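PDB 5A7Z: TRNA (adenine(9)-n1)-methyltransferase from Sulfolobus acidocaldarius, which catalyses the S-adenosyl-L-methionine-dependent methylation of N1 of adenosine at position 9 in tRNA. Local coordinates for residues 177-182 with 224-229. Sequence-based numbering, arbitrary orientation.
Sequences ILDPYG and FPRVKI
R226 reaches from one strand across I177 to the carboxylate of D179. CB of R226 lies 3.8 Å from CA of G182. CG stands anti to the carbonyl carbon (chi1 -62°), and bends at chi2 and chi3 turn the chain toward D179. CD of R226 comes within 3.3 Å of OD2 of D179. NE is still near OD2 but farther off than CD. CG2 of I177 lies over one face of the guanidinium, offset toward its rim, nearest to NH1 and CZ. NH1 of R226 makes the salt bridge, 2.9 Å to OD2 of D179. The bond stays near the guanidinium plane and meets OD2 from above the carboxylate plane; the two planes are 85° apart. NH2 pairs with D210, and R207 also binds OD2 of D179, so the charges form a network.

The backbones run parallel. I177 N donates to O of P225, and O of I177 accepts from N of V227 at 2.8 Å. D179 N then reaches O of V227. L178 points to the sheet face opposite I177 and R226, where CD2 of L178 packs on CD1 of I229 at 3.7 Å.

Past L178 the chain turns back. OD1 of D179 accepts from N of Y181, an Asx turn inside a type I turn that G182 N closes onto O of D179. CB of K228 packs 3.3 Å from O of D179, and its extended chain passes O of G182.

Strand 226-228 thus lies between strands 175-178 and 184-185, pairing in parallel with both. The turn lies in the connection between these two strands, within the mixed, mostly parallel sheet of the SPOUT methyltransferase domain.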
loop_
_atom_site.group_PDB
_atom_site.type_symbol
_atom_site.label_atom_id
_atom_site.label_comp_id
_atom_site.label_asym_id
_atom_site.label_seq_id
_atom_site.Cartn_x
_atom_site.Cartn_y
_atom_site.Cartn_z
ATOM N N ILE A 177 13.510 -0.107 -8.755
ATOM C CA ILE A 177 13.003 -1.273 -9.449
ATOM C C ILE A 177 13.370 -2.495 -8.619
ATOM O O ILE A 177 14.532 -2.702 -8.280
ATOM C CB ILE A 177 13.656 -1.455 -10.844
ATOM C CG1 ILE A 177 13.683 -0.148 -11.648
ATOM C CG2 ILE A 177 12.970 -2.554 -11.624
ATOM C CD1 ILE A 177 12.349 0.527 -11.856
ATOM N N LEU A 178 12.382 -3.323 -8.332
ATOM C CA LEU A 178 12.626 -4.530 -7.587
ATOM C C LEU A 178 13.006 -5.635 -8.529
ATOM O O LEU A 178 12.286 -5.943 -9.445
ATOM C CB LEU A 178 11.406 -4.876 -6.729
ATOM C CG LEU A 178 11.370 -3.815 -5.613
ATOM C CD1 LEU A 178 9.985 -3.333 -5.309
ATOM C CD2 LEU A 178 12.084 -4.316 -4.366
ATOM N N ASP A 179 14.187 -6.184 -8.308
ATOM C CA ASP A 179 14.833 -7.059 -9.267
ATOM C C ASP A 179 15.728 -8.046 -8.510
ATOM O O ASP A 179 16.737 -7.640 -7.932
ATOM C CB ASP A 179 15.677 -6.220 -10.232
ATOM C CG ASP A 179 16.241 -7.038 -11.406
ATOM O OD1 ASP A 179 16.052 -8.263 -11.446
ATOM O OD2 ASP A 179 16.877 -6.431 -12.296
ATOM N N PRO A 180 15.368 -9.336 -8.519
ATOM C CA PRO A 180 16.202 -10.374 -7.876
ATOM C C PRO A 180 17.651 -10.337 -8.327
ATOM O O PRO A 180 18.543 -10.789 -7.605
ATOM C CB PRO A 180 15.556 -11.690 -8.323
ATOM C CG PRO A 180 14.589 -11.337 -9.418
ATOM C CD PRO A 180 14.185 -9.914 -9.181
ATOM N N TYR A 181 17.877 -9.807 -9.519
ATOM C CA TYR A 181 19.199 -9.782 -10.108
ATOM C C TYR A 181 19.733 -8.358 -10.195
ATOM O O TYR A 181 20.713 -8.103 -10.876
ATOM C CB TYR A 181 19.144 -10.425 -11.487
ATOM C CG TYR A 181 19.043 -11.936 -11.462
ATOM C CD1 TYR A 181 20.163 -12.718 -11.192
ATOM C CD2 TYR A 181 17.849 -12.585 -11.748
ATOM C CE1 TYR A 181 20.095 -14.099 -11.195
ATOM C CE2 TYR A 181 17.774 -13.968 -11.746
ATOM C CZ TYR A 181 18.908 -14.715 -11.477
ATOM O OH TYR A 181 18.862 -16.087 -11.474
ATOM N N GLY A 182 19.098 -7.430 -9.478
ATOM C CA GLY A 182 19.631 -6.083 -9.345
ATOM C C GLY A 182 20.993 -6.126 -8.687
ATOM O O GLY A 182 21.380 -7.153 -8.151
ATOM N N PHE A 224 17.066 3.919 -13.326
ATOM C CA PHE A 224 16.588 3.788 -11.979
ATOM C C PHE A 224 17.308 2.644 -11.293
ATOM O O PHE A 224 17.636 1.673 -11.920
ATOM C CB PHE A 224 15.081 3.552 -12.008
ATOM C CG PHE A 224 14.323 4.651 -12.690
ATOM C CD1 PHE A 224 14.431 5.956 -12.240
ATOM C CD2 PHE A 224 13.533 4.393 -13.808
ATOM C CE1 PHE A 224 13.746 6.987 -12.863
ATOM C CE2 PHE A 224 12.833 5.425 -14.431
ATOM C CZ PHE A 224 12.941 6.722 -13.951
ATOM N N PRO A 225 17.536 2.768 -9.985
ATOM C CA PRO A 225 18.278 1.741 -9.272
ATOM C C PRO A 225 17.520 0.449 -9.239
ATOM O O PRO A 225 16.299 0.454 -9.234
ATOM C CB PRO A 225 18.433 2.308 -7.853
ATOM C CG PRO A 225 17.789 3.660 -7.845
ATOM C CD PRO A 225 17.443 4.035 -9.243
ATOM N N ARG A 226 18.255 -0.656 -9.236
ATOM C CA ARG A 226 17.680 -1.975 -9.281
ATOM C C ARG A 226 18.067 -2.697 -8.014
ATOM O O ARG A 226 19.252 -2.979 -7.799
ATOM C CB ARG A 226 18.237 -2.768 -10.462
ATOM C CG ARG A 226 17.949 -2.194 -11.832
ATOM C CD ARG A 226 17.634 -3.288 -12.849
ATOM N NE ARG A 226 16.667 -2.788 -13.815
ATOM C CZ ARG A 226 15.532 -3.379 -14.160
ATOM N NH1 ARG A 226 15.175 -4.566 -13.666
ATOM N NH2 ARG A 226 14.747 -2.766 -15.033
ATOM N N VAL A 227 17.064 -3.110 -7.250
ATOM C CA VAL A 227 17.251 -3.432 -5.862
ATOM C C VAL A 227 16.827 -4.877 -5.621
ATOM O O VAL A 227 15.714 -5.269 -5.961
ATOM C CB VAL A 227 16.468 -2.438 -5.001
ATOM C CG1 VAL A 227 16.124 -3.009 -3.643
ATOM C CG2 VAL A 227 17.276 -1.162 -4.858
ATOM N N LYS A 228 17.758 -5.693 -5.122
ATOM C CA LYS A 228 17.438 -7.076 -4.769
ATOM C C LYS A 228 17.195 -7.209 -3.264
ATOM O O LYS A 228 17.966 -6.714 -2.435
ATOM C CB LYS A 228 18.536 -8.047 -5.219
ATOM C CG LYS A 228 19.939 -7.624 -4.846
ATOM C CD LYS A 228 20.946 -8.708 -5.169
ATOM C CE LYS A 228 22.357 -8.148 -5.148
ATOM N NZ LYS A 228 23.369 -9.218 -5.397
ATOM N N ILE A 229 16.095 -7.850 -2.925
ATOM C CA ILE A 229 15.753 -8.087 -1.549
ATOM C C ILE A 229 16.368 -9.416 -1.113
ATOM O O ILE A 229 16.104 -10.428 -1.725
ATOM C CB ILE A 229 14.237 -8.150 -1.377
ATOM C CG1 ILE A 229 13.646 -6.746 -1.535
ATOM C CG2 ILE A 229 13.893 -8.755 -0.019
ATOM C CD1 ILE A 229 12.129 -6.715 -1.513
#